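Local coordinates for AB hydrolase-1 domain-containing protein (Parabacteroides distasonis, PDB 4Q34), which is of uncharacterised function but, as a member of the alpha/beta hydrolase family, probably hydrolyses ester bonds, at residues V128-K131 with E135-D138; E109-N114 with R256-E261; E63-G68 with L304-V309. All blocks are in the same frame, centred on the assembly; numbering follows the deposited sequence. Where two conformers were deposited one is given.

Interaction 1 (V128-K131 with E135-D138)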
loop_
_atom_site.group_PDB
_atom_site.type_symbol
_atom_site.label_atom_id
_atom_site.label_comp_id
_atom_site.label_asym_id
_atom_site.label_seq_id
_atom_site.Cartn_x
_atom_site.Cartn_y
_atom_site.Cartn_z
ATOM N N VAL A 128 -25.338 4.881 15.544
ATOM C CA VAL A 128 -24.348 4.880 14.455
ATOM C C VAL A 128 -23.791 3.477 14.266
ATOM O O VAL A 128 -23.546 2.760 15.226
ATOM C CB VAL A 128 -23.226 5.949 14.661
ATOM C CG1 VAL A 128 -22.264 5.564 15.789
ATOM C CG2 VAL A 128 -22.476 6.226 13.366
ATOM N N GLN A 129 -23.534 3.115 13.005
ATOM C CA GLN A 129 -23.071 1.780 12.620
ATOM C C GLN A 129 -21.527 1.738 12.651
ATOM O O GLN A 129 -20.857 1.447 11.660
ATOM C CB GLN A 129 -23.576 1.459 11.198
ATOM C CG GLN A 129 -25.077 1.255 11.089
ATOM C CD GLN A 129 -25.560 -0.089 11.593
ATOM O OE1 GLN A 129 -24.782 -0.944 11.976
ATOM N NE2 GLN A 129 -26.881 -0.276 11.592
ATOM N N PHE A 130 -20.988 2.047 13.816
ATOM C CA PHE A 130 -19.561 2.209 14.004
ATOM C C PHE A 130 -19.260 1.766 15.436
ATOM O O PHE A 130 -19.979 2.131 16.421
ATOM C CB PHE A 130 -19.182 3.671 13.717
ATOM C CG PHE A 130 -17.712 3.940 13.557
ATOM C CD1 PHE A 130 -16.885 4.185 14.673
ATOM C CD2 PHE A 130 -17.163 3.996 12.293
ATOM C CE1 PHE A 130 -15.557 4.490 14.534
ATOM C CE2 PHE A 130 -15.814 4.292 12.132
ATOM C CZ PHE A 130 -15.012 4.522 13.249
ATOM N N LYS A 131 -18.232 0.937 15.573
ATOM C CA LYS A 131 -17.810 0.452 16.887
ATOM C C LYS A 131 -17.221 1.583 17.716
ATOM O O LYS A 131 -16.460 2.397 17.206
ATOM C CB LYS A 131 -16.830 -0.718 16.769
ATOM C CG LYS A 131 -16.880 -1.592 18.027
ATOM C CD LYS A 131 -15.881 -2.736 18.003
ATOM C CE LYS A 131 -15.899 -3.506 19.323
ATOM N NZ LYS A 131 -15.112 -4.757 19.151
ATOM N N GLU A 135 -9.584 1.356 20.232
ATOM C CA GLU A 135 -8.743 0.684 19.235
ATOM C C GLU A 135 -9.290 0.860 17.820
ATOM O O GLU A 135 -8.532 1.047 16.867
ATOM C CB GLU A 135 -8.580 -0.809 19.564
ATOM C CG GLU A 135 -7.640 -1.091 20.738
ATOM C CD GLU A 135 -6.380 -0.220 20.738
ATOM O OE1 GLU A 135 -5.608 -0.260 19.743
ATOM O OE2 GLU A 135 -6.165 0.517 21.732
ATOM N N THR A 136 -10.610 0.787 17.678
ATOM C CA THR A 136 -11.287 1.059 16.409
ATOM C C THR A 136 -10.944 2.462 15.924
ATOM O O THR A 136 -10.586 2.656 14.773
ATOM C CB THR A 136 -12.817 0.873 16.524
ATOM O OG1 THR A 136 -13.104 -0.499 16.847
ATOM C CG2 THR A 136 -13.553 1.298 15.243
ATOM N N LEU A 137 -11.049 3.447 16.795
ATOM C CA LEU A 137 -10.755 4.820 16.366
ATOM C C LEU A 137 -9.294 5.020 16.022
ATOM O O LEU A 137 -8.998 5.743 15.094
ATOM C CB LEU A 137 -11.169 5.844 17.427
ATOM C CG LEU A 137 -11.486 7.251 16.912
ATOM C CD1 LEU A 137 -12.648 7.283 15.947
ATOM C CD2 LEU A 137 -11.766 8.193 18.074
ATOM N N ASP A 138 -8.403 4.381 16.768
ATOM C CA ASP A 138 -6.987 4.371 16.456
ATOM C C ASP A 138 -6.764 3.886 15.017
ATOM O O ASP A 138 -6.064 4.523 14.217
ATOM C CB ASP A 138 -6.224 3.446 17.440
ATOM C CG ASP A 138 -4.711 3.376 17.167
ATOM O OD1 ASP A 138 -4.036 4.400 17.260
ATOM O OD2 ASP A 138 -4.179 2.281 16.832
#

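Interaction 2 (E109-N114 with R256-E261)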
loop_
_atom_site.group_PDB
_atom_site.type_symbol
_atom_site.label_atom_id
_atom_site.label_comp_id
_atom_site.label_asym_id
_atom_site.label_seq_id
_atom_site.Cartn_x
_atom_site.Cartn_y
_atom_site.Cartn_z
ATOM N N GLU A 109 -7.932 15.567 13.409
ATOM C CA GLU A 109 -8.612 14.248 13.537
ATOM C C GLU A 109 -10.064 14.338 14.066
ATOM O O GLU A 109 -10.969 13.645 13.569
ATOM C CB GLU A 109 -7.779 13.332 14.436
ATOM C CG GLU A 109 -6.509 12.908 13.710
ATOM C CD GLU A 109 -5.647 11.915 14.461
ATOM O OE1 GLU A 109 -5.805 11.668 15.676
ATOM O OE2 GLU A 109 -4.772 11.359 13.786
ATOM N N GLU A 110 -10.259 15.207 15.048
ATOM C CA GLU A 110 -11.585 15.453 15.600
ATOM C C GLU A 110 -12.562 16.068 14.584
ATOM O O GLU A 110 -13.802 15.847 14.649
ATOM C CB GLU A 110 -11.472 16.301 16.875
ATOM C CG GLU A 110 -10.618 15.651 17.970
ATOM C CD GLU A 110 -9.112 15.837 17.824
ATOM O OE1 GLU A 110 -8.645 16.580 16.907
ATOM O OE2 GLU A 110 -8.374 15.242 18.666
ATOM N N VAL A 111 -12.028 16.885 13.691
ATOM C CA VAL A 111 -12.804 17.436 12.576
ATOM C C VAL A 111 -13.201 16.337 11.588
ATOM O O VAL A 111 -14.382 16.210 11.231
ATOM C CB VAL A 111 -12.067 18.583 11.862
ATOM C CG1 VAL A 111 -12.913 19.112 10.716
ATOM C CG2 VAL A 111 -11.710 19.695 12.848
ATOM N N TRP A 112 -12.255 15.487 11.181
ATOM C CA TRP A 112 -12.616 14.345 10.367
ATOM C C TRP A 112 -13.697 13.434 10.957
ATOM O O TRP A 112 -14.545 12.942 10.236
ATOM C CB TRP A 112 -11.400 13.488 9.975
ATOM C CG TRP A 112 -10.442 14.146 9.030
ATOM C CD1 TRP A 112 -9.197 14.623 9.328
ATOM C CD2 TRP A 112 -10.631 14.357 7.631
ATOM N NE1 TRP A 112 -8.592 15.150 8.193
ATOM C CE2 TRP A 112 -9.457 15.003 7.140
ATOM C CE3 TRP A 112 -11.676 14.083 6.745
ATOM C CZ2 TRP A 112 -9.294 15.341 5.790
ATOM C CZ3 TRP A 112 -11.517 14.422 5.391
ATOM C CH2 TRP A 112 -10.344 15.058 4.935
ATOM N N PHE A 113 -13.665 13.214 12.260
ATOM C CA PHE A 113 -14.710 12.414 12.948
ATOM C C PHE A 113 -16.085 12.982 12.622
ATOM O O PHE A 113 -17.001 12.271 12.255
ATOM C CB PHE A 113 -14.399 12.460 14.436
ATOM C CG PHE A 113 -15.341 11.703 15.322
ATOM C CD1 PHE A 113 -16.500 12.290 15.800
ATOM C CD2 PHE A 113 -15.012 10.421 15.772
ATOM C CE1 PHE A 113 -17.338 11.605 16.677
ATOM C CE2 PHE A 113 -15.839 9.746 16.657
ATOM C CZ PHE A 113 -16.998 10.339 17.106
ATOM N N ASN A 114 -16.218 14.295 12.759
ATOM C CA ASN A 114 -17.472 14.972 12.402
ATOM C C ASN A 114 -17.791 14.932 10.916
ATOM O O ASN A 114 -18.898 14.624 10.530
ATOM C CB ASN A 114 -17.402 16.435 12.828
ATOM C CG ASN A 114 -17.459 16.613 14.317
ATOM O OD1 ASN A 114 -17.123 15.721 15.079
ATOM N ND2 ASN A 114 -17.878 17.787 14.741
ATOM N N ARG A 256 -23.503 23.110 11.076
ATOM C CA ARG A 256 -22.184 22.529 10.901
ATOM C C ARG A 256 -21.960 22.093 9.440
ATOM O O ARG A 256 -22.351 20.984 9.054
ATOM C CB ARG A 256 -22.026 21.312 11.821
ATOM C CG ARG A 256 -22.083 21.652 13.309
ATOM C CD ARG A 256 -22.204 20.381 14.114
ATOM N NE ARG A 256 -22.165 20.606 15.564
ATOM C CZ ARG A 256 -21.067 20.879 16.274
ATOM N NH1 ARG A 256 -19.880 21.008 15.696
ATOM N NH2 ARG A 256 -21.166 21.063 17.587
ATOM N N PRO A 257 -21.338 22.970 8.632
ATOM C CA PRO A 257 -21.058 22.720 7.214
ATOM C C PRO A 257 -20.276 21.440 6.963
ATOM O O PRO A 257 -20.474 20.809 5.924
ATOM C CB PRO A 257 -20.220 23.934 6.786
ATOM C CG PRO A 257 -20.631 25.024 7.723
ATOM C CD PRO A 257 -21.076 24.375 9.010
ATOM N N GLU A 258 -19.399 21.047 7.893
ATOM C CA GLU A 258 -18.694 19.771 7.735
ATOM C C GLU A 258 -19.678 18.603 7.539
ATOM O O GLU A 258 -19.362 17.662 6.803
ATOM C CB GLU A 258 -17.773 19.464 8.910
ATOM C CG GLU A 258 -16.598 20.419 9.090
ATOM C CD GLU A 258 -15.400 20.177 8.162
ATOM O OE1 GLU A 258 -15.373 19.229 7.354
ATOM O OE2 GLU A 258 -14.444 20.972 8.252
ATOM N N LEU A 259 -20.844 18.657 8.183
ATOM C CA LEU A 259 -21.858 17.628 7.989
ATOM C C LEU A 259 -22.923 18.024 6.952
ATOM O O LEU A 259 -23.403 17.162 6.184
ATOM C CB LEU A 259 -22.515 17.263 9.306
ATOM C CG LEU A 259 -21.644 16.539 10.369
ATOM C CD1 LEU A 259 -20.975 17.492 11.334
ATOM C CD2 LEU A 259 -22.521 15.573 11.151
ATOM N N TYR A 260 -23.276 19.299 6.908
ATOM C CA TYR A 260 -24.390 19.738 6.059
ATOM C C TYR A 260 -24.056 19.650 4.586
ATOM O O TYR A 260 -24.927 19.421 3.773
ATOM C CB TYR A 260 -24.907 21.135 6.451
ATOM C CG TYR A 260 -26.198 21.500 5.761
ATOM C CD1 TYR A 260 -27.399 20.909 6.136
ATOM C CD2 TYR A 260 -26.213 22.380 4.701
ATOM C CE1 TYR A 260 -28.578 21.196 5.491
ATOM C CE2 TYR A 260 -27.400 22.687 4.049
ATOM C CZ TYR A 260 -28.581 22.085 4.455
ATOM O OH TYR A 260 -29.763 22.374 3.813
ATOM N N GLU A 261 -22.785 19.752 4.243
ATOM C CA GLU A 261 -22.387 19.569 2.862
ATOM C C GLU A 261 -22.896 18.254 2.318
ATOM O O GLU A 261 -23.223 18.197 1.146
ATOM C CB GLU A 261 -20.881 19.638 2.710
ATOM C CG GLU A 261 -20.384 21.059 2.861
ATOM C CD GLU A 261 -18.938 21.264 2.428
ATOM O OE1 GLU A 261 -18.224 20.268 2.149
ATOM O OE2 GLU A 261 -18.531 22.444 2.363
#

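Interaction 3 (E63-G68 with L304-V309)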
loop_
_atom_site.group_PDB
_atom_site.type_symbol
_atom_site.label_atom_id
_atom_site.label_comp_id
_atom_site.label_asym_id
_atom_site.label_seq_id
_atom_site.Cartn_x
_atom_site.Cartn_y
_atom_site.Cartn_z
ATOM N N GLU A 63 -10.673 -2.371 2.593
ATOM C CA GLU A 63 -10.064 -3.548 3.182
ATOM C C GLU A 63 -10.712 -3.839 4.565
ATOM O O GLU A 63 -11.875 -3.546 4.792
ATOM C CB GLU A 63 -8.547 -3.369 3.274
ATOM C CG GLU A 63 -7.911 -3.088 1.930
ATOM C CD GLU A 63 -6.434 -2.651 1.981
ATOM O OE1 GLU A 63 -5.858 -2.592 3.094
ATOM O OE2 GLU A 63 -5.834 -2.397 0.887
ATOM N N THR A 64 -9.952 -4.407 5.486
ATOM C CA THR A 64 -10.462 -4.649 6.826
ATOM C C THR A 64 -11.015 -3.365 7.412
ATOM O O THR A 64 -10.407 -2.279 7.284
ATOM C CB THR A 64 -9.356 -5.237 7.749
ATOM O OG1 THR A 64 -8.738 -6.365 7.096
ATOM C CG2 THR A 64 -9.909 -5.673 9.058
ATOM N N THR A 65 -12.176 -3.480 8.048
ATOM C CA THR A 65 -12.813 -2.330 8.689
ATOM C C THR A 65 -11.984 -1.908 9.898
ATOM O O THR A 65 -11.168 -2.675 10.433
ATOM C CB THR A 65 -14.267 -2.674 9.100
ATOM O OG1 THR A 65 -14.284 -3.540 10.258
ATOM C CG2 THR A 65 -15.024 -3.299 7.967
ATOM N N PRO A 66 -12.209 -0.685 10.402
ATOM C CA PRO A 66 -11.371 -0.275 11.520
ATOM C C PRO A 66 -11.503 -1.139 12.797
ATOM O O PRO A 66 -10.555 -1.251 13.583
ATOM C CB PRO A 66 -11.779 1.171 11.782
ATOM C CG PRO A 66 -12.759 1.551 10.766
ATOM C CD PRO A 66 -13.089 0.376 9.885
ATOM N N ASP A 67 -12.664 -1.770 12.968
ATOM C CA ASP A 67 -12.914 -2.659 14.079
ATOM C C ASP A 67 -12.579 -4.124 13.814
ATOM O O ASP A 67 -12.829 -4.973 14.670
ATOM C CB ASP A 67 -14.358 -2.550 14.548
ATOM C CG ASP A 67 -15.366 -2.917 13.482
ATOM O OD1 ASP A 67 -15.302 -2.409 12.337
ATOM O OD2 ASP A 67 -16.246 -3.735 13.811
ATOM N N GLY A 68 -11.982 -4.419 12.664
ATOM C CA GLY A 68 -11.413 -5.713 12.402
ATOM C C GLY A 68 -12.236 -6.716 11.602
ATOM O O GLY A 68 -11.851 -7.881 11.521
ATOM N N LEU A 304 -20.676 -1.135 10.488
ATOM C CA LEU A 304 -21.060 -2.411 11.121
ATOM C C LEU A 304 -22.007 -3.226 10.292
ATOM O O LEU A 304 -21.969 -4.455 10.401
ATOM C CB LEU A 304 -21.670 -2.184 12.506
ATOM C CG LEU A 304 -20.684 -1.604 13.536
ATOM C CD1 LEU A 304 -21.467 -1.237 14.806
ATOM C CD2 LEU A 304 -19.572 -2.589 13.872
ATOM N N ASN A 305 -22.837 -2.579 9.472
ATOM C CA ASN A 305 -23.814 -3.282 8.620
ATOM C C ASN A 305 -23.325 -3.381 7.176
ATOM O O ASN A 305 -24.134 -3.401 6.240
ATOM C CB ASN A 305 -25.176 -2.552 8.654
ATOM C CG ASN A 305 -25.101 -1.128 8.131
ATOM O OD1 ASN A 305 -24.019 -0.587 7.885
ATOM N ND2 ASN A 305 -26.254 -0.528 7.903
ATOM N N ASN A 306 -22.017 -3.412 6.992
ATOM C CA ASN A 306 -21.471 -3.355 5.637
ATOM C C ASN A 306 -21.844 -4.554 4.759
ATOM O O ASN A 306 -21.866 -4.446 3.532
ATOM C CB ASN A 306 -19.970 -3.085 5.600
ATOM C CG ASN A 306 -19.120 -4.240 6.105
ATOM O OD1 ASN A 306 -19.548 -5.094 6.851
ATOM N ND2 ASN A 306 -17.853 -4.252 5.659
ATOM N N ILE A 307 -22.163 -5.684 5.387
ATOM C CA ILE A 307 -22.631 -6.821 4.595
ATOM C C ILE A 307 -23.975 -6.484 3.939
ATOM O O ILE A 307 -24.238 -6.809 2.794
ATOM C CB ILE A 307 -22.665 -8.133 5.426
ATOM C CG1 ILE A 307 -21.226 -8.528 5.842
ATOM C CG2 ILE A 307 -23.370 -9.235 4.640
ATOM C CD1 ILE A 307 -21.106 -9.660 6.859
ATOM N N GLU A 308 -24.873 -5.873 4.697
ATOM C CA GLU A 308 -26.148 -5.422 4.162
ATOM C C GLU A 308 -25.912 -4.386 3.070
ATOM O O GLU A 308 -26.625 -4.359 2.070
ATOM C CB GLU A 308 -27.041 -4.827 5.272
ATOM C CG GLU A 308 -27.339 -5.797 6.412
ATOM C CD GLU A 308 -28.205 -5.177 7.503
ATOM O OE1 GLU A 308 -29.291 -4.669 7.199
ATOM O OE2 GLU A 308 -27.794 -5.207 8.677
ATOM N N VAL A 309 -24.901 -3.524 3.251
ATOM C CA VAL A 309 -24.569 -2.494 2.244
ATOM C C VAL A 309 -24.092 -3.239 0.960
ATOM O O VAL A 309 -24.534 -2.932 -0.148
ATOM C CB VAL A 309 -23.516 -1.525 2.785
ATOM C CG1 VAL A 309 -23.084 -0.544 1.716
ATOM C CG2 VAL A 309 -24.044 -0.737 4.013
#

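Interaction 1 (V128-K131 with E135-D138)
T136, in the first turn of helix 134-142, fits its methyl group against F130 and K131 of the loop that leads into that helix. Here the loop after strand 123-124 folds back on the start of the helix, within the long excursion that this alpha/beta hydrolase makes between core strand 83-87 and helix 153-167. CG2 of T136 lies 3.8 Å from CE1 of F130 and 3.7 Å from the carbonyl O of K131. With CG2 anti to the backbone N, the threonine hydroxyl is turned to the other side, where OG1 runs against the aliphatic chain of K131, 3.7 Å from its CB; the two side chains cross at about a right angle. L137 adds a looser apolar touch, its CD1 4.3 Å from CE1 of F130. No hydrogen bond joins the two segments. Further out, the T136 hydroxyl is hydrogen-bonded to the carboxylate of D133, which probably fixes its rotation, while Y140 of the same helix meets the F130 ring edge-to-face and Y124 packs on both F130 and L137. The extended K131 chain leads away from the helix beyond this point, yet its CD still passes 3.7 Å from T136 OG1.

Interaction 2 (E109-N114 with R256-E261)
R256 sets its guanidinium beside the N114 side chain, at the start of a contact between two helices of the alpha/beta hydrolase fold: helix 109-115, in the excursion after core strand 83-87, and helix 257-277, the connection between core strands 242-246 and 283-287. The guanidinium and amide planes stand 80° apart. R256 is also the N-cap residue, its O accepting from both L259 N and Y260 N. Two residues on, E258 bends at chi2 (-80°) and brings its carboxylate to V111, OE2 being 3.4 Å from CG1; the valine methyl reaches it because it lies anti to its own backbone N. The other oxygen, OE1, is hydrogen-bonded to a glycerol, probably from the crystallisation liquor. L259 is the buried member: its CG lies 3.4 Å from the carbonyl O of N114, and its CD1 4.0 Å from N114 CB. I120 packs on L259, N114 and R256 alike. Replacing L259 with alanine removes the branched end, and would probably open a gap beside the N114 carbonyl and rob I120 of a packing partner. One turn after P257, E261 OE2 accepts from the backbone N of L220, while its OE1 pairs with R115, whose NH1 also donates to E258 O.

Interaction 3 (E63-G68 with L304-V309)
This is a sparse side-chain contact between a turn in the loop after core strand 49-52 and the start of helix 306-319, the C-terminal helix of this alpha/beta hydrolase, with T65 and D67 meeting N306 and L304. The turn is a type I beta turn, closed by G68 N to T65 O at 2.9 Å, and its side chains are braced from within: T65 OG1 donates to D67 OD1 at 2.6 Å, arriving from above the carboxylate, 54° out of its plane. The same hydroxyl also takes the N-H of R69. T65 has its OG1 wedged between the backbone N and carbonyl carbon (chi1 74°), which leaves CG2 to face the helix, 3.8 Å from N306 ND2. That amide nitrogen donates to the carbonyls of M301 and E70, which hold the amide in place; its contact with the T65 methyl is packing. D67 forms a salt bridge through OD2 with R69. G68, with a positive phi, takes up a backbone shape in which a side chain would press on the carbonyl O of D67. On the side of the dimer interface, E63 and T64 hydrogen-bond to S13 of the second subunit. The helix opens with N305 at its N-cap, and just ahead of it L304 brings its CD2 to 3.5 Å from D67 OD2.

Overall arrangement
Interactions 1 and 3 are neighbours, their centres 10 Å apart: Q129 O probably accepts a hydrogen bond from L304 N, and P66 and D67 pack on T136. Interaction 2 lies about 16 Å from interaction 1, centre to centre, and meets it where L137 packs on F113; its nearest atoms stay about 10 Å from interaction 3. Along the chain, 63-68 comes first, then 109-114, 128-131 and 135-138, then 256-261 and 304-309. Interaction 1 lies within the excursion after strand 83-87 and touches both others, while interactions 2 and 3 pair earlier segments with helices 257-277 and 306-319 from late in the chain. All three have a residue at the second subunit, interaction 1 through D138 alone.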